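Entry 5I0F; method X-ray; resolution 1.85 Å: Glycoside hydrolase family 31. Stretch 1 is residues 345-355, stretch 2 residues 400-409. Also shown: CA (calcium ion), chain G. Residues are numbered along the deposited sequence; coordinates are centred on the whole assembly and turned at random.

Stretch 1, residues 345-355: RYVPNQGQPHR
Stretch 2, residues 400-409: PEALAQGNAL

How is the backbone arranged on each side? Residues 400-409 form a regular helix, phi and psi near -63° and -42°, that continues later in the chain. Residues 345-355 have no regular helix or strand, but Asn349 to Gln352 make a type I' turn, with phi/psi of 57°/30° at Gln350 and 73°/11° at Gly351, closed by Gln352 N to Asn349 O at 3.3 Å. In register, Pro348 CA lies 6.4 Å from Glu401 CA, and Gly351 CA 4.2 Å from Gln405 CA, so over these residues the two chains run in the same direction.

What polar contact joins them directly? Glu401 (chi1 t, chi2 p) points toward the loop, and its OE2 accepts a hydrogen bond from His354 NE2 at 2.6 Å and 166°. The carboxylate oxygen sits at the imidazole edge, near the ring plane, as a nearly linear N-H...O hydrogen bond from a ring nitrogen requires; His354 has chi1 m and chi2 -76°.

Which contacts are packing? Gly351 fits closely against the helix: its N is 3.8 Å from Ala404 CB and its O 3.9 Å from Ala408 CB. An ideal CB here would clash, 2.7 Å from Ala404 O and 2.8 Å from Ala408 CB, while the positive phi also favours glycine. Tyr346 (chi1 p) points toward the helix and brings its OH to 3.4 Å from Glu401 CB.

How do water and calcium contribute? Water 2 bridges the stretches, accepting from Asn349 N at 2.5 Å and Gly351 N at 3.3 Å and donating to Glu401 OE1 at 2.8 Å. The Asn349 side chain starts sideways to the helix and its end leads away: OD1 binds the calcium CA at 2.4 Å, and ND2 donates to Gln352 O at 2.6 Å, so one amide ties the turn to the ion. Water 1, 2.5 Å from CA through its O, donates to Val347 O at 2.7 Å.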

# COMPACT_ATOMS: atom_id res chain seq x y z
N ARG A 345 14.26 25.41 -18.63
CA ARG A 345 13.60 26.60 -19.18
C ARG A 345 12.80 26.23 -20.43
O ARG A 345 13.18 25.35 -21.20
CB ARG A 345 14.63 27.68 -19.50
CG ARG A 345 15.43 28.12 -18.27
CD ARG A 345 16.31 29.32 -18.51
NE ARG A 345 15.51 30.53 -18.71
CZ ARG A 345 15.96 31.66 -19.26
NH1 ARG A 345 15.12 32.69 -19.39
NH2 ARG A 345 17.22 31.80 -19.68
N TYR A 346 11.70 26.94 -20.63
CA TYR A 346 10.74 26.61 -21.68
C TYR A 346 9.74 27.76 -21.86
O TYR A 346 9.57 28.60 -20.97
CB TYR A 346 9.96 25.33 -21.31
CG TYR A 346 9.39 25.39 -19.91
CD1 TYR A 346 10.14 24.96 -18.81
CD2 TYR A 346 8.12 25.92 -19.68
CE1 TYR A 346 9.64 25.05 -17.51
CE2 TYR A 346 7.61 26.01 -18.39
CZ TYR A 346 8.37 25.57 -17.31
OH TYR A 346 7.88 25.66 -16.04
N VAL A 347 9.08 27.74 -23.01
CA VAL A 347 7.98 28.65 -23.29
C VAL A 347 6.71 28.06 -22.62
O VAL A 347 6.48 26.85 -22.71
CB VAL A 347 7.85 28.77 -24.83
CG1 VAL A 347 6.53 29.37 -25.26
CG2 VAL A 347 9.05 29.56 -25.37
N PRO A 348 5.89 28.91 -21.95
CA PRO A 348 4.58 28.51 -21.41
C PRO A 348 3.64 27.83 -22.43
O PRO A 348 3.57 28.28 -23.57
CB PRO A 348 3.96 29.84 -20.96
CG PRO A 348 5.08 30.79 -20.80
CD PRO A 348 6.18 30.34 -21.72
N ASN A 349 2.91 26.80 -21.98
CA ASN A 349 2.11 25.86 -22.83
C ASN A 349 0.55 25.90 -22.82
O ASN A 349 -0.08 25.14 -23.60
CB ASN A 349 2.49 24.42 -22.45
CG ASN A 349 3.25 23.72 -23.55
OD1 ASN A 349 4.06 24.33 -24.24
ND2 ASN A 349 3.01 22.45 -23.71
N GLN A 350 -0.05 26.71 -21.94
CA GLN A 350 -1.49 26.60 -21.58
C GLN A 350 -1.85 25.20 -21.03
O GLN A 350 -2.98 24.72 -21.21
CB GLN A 350 -2.43 27.01 -22.75
CG GLN A 350 -2.23 28.44 -23.29
CD GLN A 350 -3.23 28.86 -24.41
OE1 GLN A 350 -3.73 30.00 -24.41
NE2 GLN A 350 -3.50 27.96 -25.36
N GLY A 351 -0.90 24.53 -20.38
CA GLY A 351 -1.09 23.17 -19.87
C GLY A 351 -1.14 22.02 -20.87
O GLY A 351 -1.48 20.91 -20.49
N GLN A 352 -0.78 22.27 -22.13
CA GLN A 352 -0.65 21.22 -23.15
C GLN A 352 0.62 20.36 -22.87
O GLN A 352 1.56 20.84 -22.22
CB GLN A 352 -0.53 21.83 -24.56
CG GLN A 352 -1.80 22.48 -25.11
CD GLN A 352 -1.63 23.08 -26.51
OE1 GLN A 352 -0.51 23.20 -27.03
NE2 GLN A 352 -2.73 23.49 -27.12
N PRO A 353 0.65 19.10 -23.36
CA PRO A 353 1.88 18.29 -23.18
C PRO A 353 3.12 18.91 -23.83
O PRO A 353 3.00 19.47 -24.91
CB PRO A 353 1.54 16.97 -23.89
CG PRO A 353 0.06 16.90 -23.92
CD PRO A 353 -0.43 18.33 -24.00
N HIS A 354 4.27 18.82 -23.16
CA HIS A 354 5.55 19.23 -23.73
C HIS A 354 6.24 18.12 -24.52
O HIS A 354 5.98 16.96 -24.30
CB HIS A 354 6.52 19.69 -22.63
CG HIS A 354 6.17 21.01 -22.04
ND1 HIS A 354 6.42 22.20 -22.68
CD2 HIS A 354 5.56 21.33 -20.87
CE1 HIS A 354 5.99 23.20 -21.93
NE2 HIS A 354 5.45 22.69 -20.84
N ARG A 355 7.12 18.52 -25.44
CA ARG A 355 8.10 17.61 -26.06
C ARG A 355 9.50 17.98 -25.64
O ARG A 355 9.76 19.11 -25.21
CB ARG A 355 8.00 17.70 -27.60
CG ARG A 355 6.66 17.29 -28.21
CD ARG A 355 6.12 15.96 -27.71
NE ARG A 355 7.08 14.84 -27.81
CZ ARG A 355 6.77 13.55 -27.62
NH1 ARG A 355 5.53 13.17 -27.33
NH2 ARG A 355 7.71 12.62 -27.75
N PRO A 400 3.38 29.72 -12.80
CA PRO A 400 2.33 29.71 -13.84
C PRO A 400 2.15 28.39 -14.57
O PRO A 400 1.02 28.07 -14.93
CB PRO A 400 2.78 30.79 -14.84
CG PRO A 400 3.76 31.63 -14.11
CD PRO A 400 4.37 30.80 -13.01
N GLU A 401 3.23 27.66 -14.82
CA GLU A 401 3.14 26.39 -15.53
C GLU A 401 2.31 25.35 -14.76
O GLU A 401 1.43 24.73 -15.33
CB GLU A 401 4.54 25.84 -15.83
CG GLU A 401 4.54 24.57 -16.68
CD GLU A 401 4.19 24.78 -18.15
OE1 GLU A 401 4.03 25.92 -18.63
OE2 GLU A 401 4.11 23.78 -18.87
N ALA A 402 2.61 25.18 -13.48
CA ALA A 402 1.86 24.25 -12.61
C ALA A 402 0.38 24.65 -12.47
O ALA A 402 -0.50 23.79 -12.55
CB ALA A 402 2.52 24.14 -11.24
N LEU A 403 0.13 25.96 -12.32
CA LEU A 403 -1.24 26.45 -12.28
C LEU A 403 -1.98 26.15 -13.57
O LEU A 403 -3.10 25.71 -13.52
CB LEU A 403 -1.31 27.97 -12.00
CG LEU A 403 -0.81 28.40 -10.62
CD1 LEU A 403 -0.67 29.91 -10.57
CD2 LEU A 403 -1.76 27.89 -9.54
N ALA A 404 -1.35 26.40 -14.72
CA ALA A 404 -1.98 26.08 -16.01
C ALA A 404 -2.23 24.57 -16.18
O ALA A 404 -3.27 24.17 -16.68
CB ALA A 404 -1.17 26.63 -17.17
N GLN A 405 -1.27 23.75 -15.76
CA GLN A 405 -1.45 22.29 -15.80
C GLN A 405 -2.66 21.82 -14.98
O GLN A 405 -3.44 21.00 -15.45
CB GLN A 405 -0.17 21.59 -15.34
CG GLN A 405 -0.18 20.09 -15.58
CD GLN A 405 1.16 19.48 -15.19
OE1 GLN A 405 1.72 19.83 -14.16
NE2 GLN A 405 1.69 18.62 -16.06
N GLY A 406 -2.85 22.37 -13.79
CA GLY A 406 -4.03 22.06 -12.96
C GLY A 406 -5.33 22.54 -13.56
O GLY A 406 -6.33 21.83 -13.53
N ASN A 407 -5.32 23.74 -14.14
CA ASN A 407 -6.51 24.25 -14.84
C ASN A 407 -6.88 23.39 -16.04
O ASN A 407 -8.03 23.15 -16.27
CB ASN A 407 -6.32 25.69 -15.28
CG ASN A 407 -6.50 26.68 -14.13
OD1 ASN A 407 -6.95 26.32 -13.04
ND2 ASN A 407 -6.20 27.94 -14.40
N ALA A 408 -5.87 22.91 -16.78
CA ALA A 408 -6.10 22.03 -17.93
C ALA A 408 -6.62 20.65 -17.49
O ALA A 408 -7.50 20.08 -18.12
CB ALA A 408 -4.83 21.90 -18.77
N LEU A 409 -6.10 20.14 -16.37
CA LEU A 409 -6.61 18.90 -15.80
C LEU A 409 -8.11 19.02 -15.47
O LEU A 409 -8.93 18.21 -15.92
CB LEU A 409 -5.80 18.53 -14.55
CG LEU A 409 -6.28 17.32 -13.76
CD1 LEU A 409 -6.31 16.07 -14.63
CD2 LEU A 409 -5.40 17.10 -12.54
CA CA G . 5.23 24.66 -26.33
O HOH W 1 6.95 24.89 -24.58
O HOH W 2 1.57 26.63 -19.85
O HOH W 3 -5.12 25.55 -18.82
O HOH W 4 5.44 22.52 -27.03